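Local coordinates for mitochondrial import inner membrane translocase subunit TIM8 (Saccharomyces cerevisiae, PDB 3CJH), which acts with TIM13 as a chaperone of the mitochondrial intermembrane space, escorting membrane protein precursors to the inner and outer membranes, at residues Gln16-Ile20 against Val46-Leu50. Residues are numbered along the deposited sequence; the frame is centred on the assembly and turned at random.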
ATOM      1  N   GLN B  16       0.733  -5.526  12.488  1.00 27.44           N
ATOM      2  CA  GLN B  16       0.089  -5.451  11.213  1.00 27.43           C
ATOM      3  C   GLN B  16      -1.366  -5.036  11.343  1.00 24.98           C
ATOM      4  O   GLN B  16      -1.816  -4.145  10.613  1.00 24.65           O
ATOM      5  CB  GLN B  16       0.200  -6.756  10.456  1.00 30.47           C
ATOM      6  CG  GLN B  16      -0.566  -6.644   9.174  1.00 32.84           C
ATOM      7  CD  GLN B  16      -0.113  -7.540   8.124  1.00 35.30           C
ATOM      8  OE1 GLN B  16       1.019  -8.057   8.149  1.00 39.37           O
ATOM      9  NE2 GLN B  16      -1.001  -7.748   7.158  1.00 34.55           N
ATOM     10  N   PHE B  17      -2.091  -5.665  12.273  1.00 21.77           N
ATOM     11  CA  PHE B  17      -3.508  -5.338  12.478  1.00 19.98           C
ATOM     12  C   PHE B  17      -3.683  -3.886  12.858  1.00 17.90           C
ATOM     13  O   PHE B  17      -4.567  -3.199  12.343  1.00 18.16           O
ATOM     14  CB  PHE B  17      -4.138  -6.212  13.555  1.00 21.24           C
ATOM     15  CG  PHE B  17      -4.321  -7.633  13.145  1.00 22.31           C
ATOM     16  CD1 PHE B  17      -4.876  -7.946  11.904  1.00 23.35           C
ATOM     17  CD2 PHE B  17      -3.956  -8.675  13.998  1.00 22.49           C
ATOM     18  CE1 PHE B  17      -5.044  -9.275  11.509  1.00 23.54           C
ATOM     19  CE2 PHE B  17      -4.126 -10.015  13.612  1.00 22.87           C
ATOM     20  CZ  PHE B  17      -4.673 -10.311  12.366  1.00 23.14           C
ATOM     21  N   THR B  18      -2.820  -3.431  13.759  1.00 14.30           N
ATOM     22  CA  THR B  18      -2.853  -2.060  14.220  1.00 12.24           C
ATOM     23  C   THR B  18      -2.658  -1.134  13.042  1.00 12.63           C
ATOM     24  O   THR B  18      -3.403  -0.163  12.869  1.00 13.06           O
ATOM     25  CB  THR B  18      -1.786  -1.786  15.252  1.00 11.77           C
ATOM     26  OG1 THR B  18      -2.027  -2.586  16.426  1.00 12.47           O
ATOM     27  CG2 THR B  18      -1.832  -0.348  15.650  1.00 12.42           C
ATOM     28  N   ASN B  19      -1.686  -1.456  12.200  1.00 11.07           N
ATOM     29  CA  ASN B  19      -1.429  -0.651  11.019  1.00  9.57           C
ATOM     30  C   ASN B  19      -2.647  -0.559  10.076  1.00 10.10           C
ATOM     31  O   ASN B  19      -3.009   0.532   9.616  1.00 10.74           O
ATOM     32  CB  ASN B  19      -0.226  -1.202  10.275  1.00 11.07           C
ATOM     33  CG  ASN B  19       0.106  -0.396   9.050  1.00 12.30           C
ATOM     34  OD1 ASN B  19       0.143   0.838   9.095  1.00 13.66           O
ATOM     35  ND2 ASN B  19       0.332  -1.080   7.937  1.00 12.84           N
ATOM     36  N   ILE B  20      -3.310  -1.690   9.830  1.00 10.77           N
ATOM     37  CA  ILE B  20      -4.486  -1.682   8.945  1.00 11.32           C
ATOM     38  C   ILE B  20      -5.651  -0.943   9.587  1.00 11.67           C
ATOM     39  O   ILE B  20      -6.271  -0.077   8.961  1.00 12.23           O
ATOM     40  CB  ILE B  20      -5.031  -3.098   8.538  1.00 13.90           C
ATOM     41  CG1 ILE B  20      -4.036  -4.233   8.813  1.00 15.03           C
ATOM     42  CG2 ILE B  20      -5.439  -3.071   7.037  1.00 15.25           C
ATOM     43  CD1 ILE B  20      -4.336  -5.545   8.078  1.00 14.19           C
ATOM     44  N   VAL B  46     -10.367  -5.666  14.208  1.00  8.21           N
ATOM     45  CA  VAL B  46      -9.536  -6.852  14.478  1.00  7.94           C
ATOM     46  C   VAL B  46     -10.344  -8.171  14.382  1.00  8.62           C
ATOM     47  O   VAL B  46      -9.901  -9.141  13.750  1.00  9.13           O
ATOM     48  CB  VAL B  46      -8.923  -6.862  15.909  1.00  8.57           C
ATOM     49  CG1 VAL B  46      -7.667  -7.736  15.940  1.00  7.85           C
ATOM     50  CG2 VAL B  46      -8.617  -5.477  16.408  1.00 10.12           C
ATOM     51  N   ASN B  47     -11.506  -8.205  15.036  1.00  6.97           N
ATOM     52  CA  ASN B  47     -12.331  -9.411  15.097  1.00  7.16           C
ATOM     53  C   ASN B  47     -12.836  -9.816  13.718  1.00  7.77           C
ATOM     54  O   ASN B  47     -12.720 -10.967  13.284  1.00  6.13           O
ATOM     55  CB  ASN B  47     -13.535  -9.182  16.023  1.00  6.80           C
ATOM     56  CG  ASN B  47     -13.214  -9.477  17.462  1.00  7.34           C
ATOM     57  OD1 ASN B  47     -12.992 -10.625  17.813  1.00 10.42           O
ATOM     58  ND2 ASN B  47     -13.182  -8.452  18.300  1.00  6.82           N
ATOM     59  N   ARG B  48     -13.420  -8.835  13.053  1.00  8.56           N
ATOM     60  CA  ARG B  48     -13.903  -8.961  11.687  1.00  8.75           C
ATOM     61  C   ARG B  48     -12.777  -9.420  10.740  1.00  7.32           C
ATOM     62  O   ARG B  48     -12.984 -10.238   9.838  1.00  6.22           O
ATOM     63  CB  ARG B  48     -14.473  -7.602  11.240  1.00  8.76           C
ATOM     64  CG  ARG B  48     -15.790  -7.663  10.538  1.00 10.12           C
ATOM     65  CD  ARG B  48     -16.851  -8.517  11.286  1.00  9.20           C
ATOM     66  NE  ARG B  48     -17.257  -7.960  12.572  1.00  9.65           N
ATOM     67  CZ  ARG B  48     -17.175  -8.576  13.757  1.00  9.87           C
ATOM     68  NH1 ARG B  48     -16.697  -9.814  13.884  1.00  8.64           N
ATOM     69  NH2 ARG B  48     -17.604  -7.942  14.844  1.00 10.26           N
ATOM     70  N   PHE B  49     -11.569  -8.918  10.971  1.00  8.00           N
ATOM     71  CA  PHE B  49     -10.432  -9.352  10.169  1.00  8.98           C
ATOM     72  C   PHE B  49     -10.091 -10.833  10.389  1.00 10.20           C
ATOM     73  O   PHE B  49      -9.853 -11.563   9.439  1.00  9.91           O
ATOM     74  CB  PHE B  49      -9.202  -8.506  10.453  1.00  9.89           C
ATOM     75  CG  PHE B  49      -8.380  -8.305   9.261  1.00 10.70           C
ATOM     76  CD1 PHE B  49      -7.456  -9.273   8.882  1.00 10.82           C
ATOM     77  CD2 PHE B  49      -8.596  -7.183   8.439  1.00 10.67           C
ATOM     78  CE1 PHE B  49      -6.710  -9.110   7.727  1.00 12.26           C
ATOM     79  CE2 PHE B  49      -7.868  -7.010   7.286  1.00 10.99           C
ATOM     80  CZ  PHE B  49      -6.918  -7.982   6.921  1.00 12.66           C
ATOM     81  N   LEU B  50     -10.072 -11.260  11.650  1.00 11.43           N
ATOM     82  CA  LEU B  50      -9.805 -12.665  12.005  1.00 12.03           C
ATOM     83  C   LEU B  50     -10.852 -13.603  11.428  1.00 11.92           C
ATOM     84  O   LEU B  50     -10.517 -14.665  10.913  1.00 11.93           O
ATOM     85  CB  LEU B  50      -9.757 -12.832  13.528  1.00 12.37           C
ATOM     86  CG  LEU B  50      -8.544 -12.133  14.141  1.00 14.75           C
ATOM     87  CD1 LEU B  50      -8.767 -11.785  15.606  1.00 14.91           C
ATOM     88  CD2 LEU B  50      -7.280 -12.991  13.932  1.00 14.26           C
TER
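Start with F17, the main bump on helix 7-25. Its ring reaches across to helix 36-62 and lies in a hollow lined by V46 and, one turn on, the neighbours F49 and L50. F17 CE1 meets F49 CD1 at 3.6 Å, with F49 at the edge of the F17 ring; the two planes are inclined at 64° and the centroids lie 5.7 Å apart. Elsewhere on the ring, F17 CZ touches L50 CD2 at 4.1 Å and F17 CD2 touches V46 CG1 at 4.3 Å. One turn on from F17, I20 supplies a smaller bump, its CD1 3.7 Å from CZ of F49. The local axes come no closer than 11.0 Å and run at 114°, so side chains must bridge the gap. This is the helix-loop-helix of a small Tim subunit, splayed at this level, with the twin CX3C disulfides C21-C45 and C25-C41 linking the same two helices just beyond F17 and I20. Two TIM13 subunits flank the junction in the heterohexamer, one setting an aromatic ring against F49. No hydrogen bond or salt bridge crosses between the segments, so what this contact itself contributes is apolar fit, without a polar pair to set a direction.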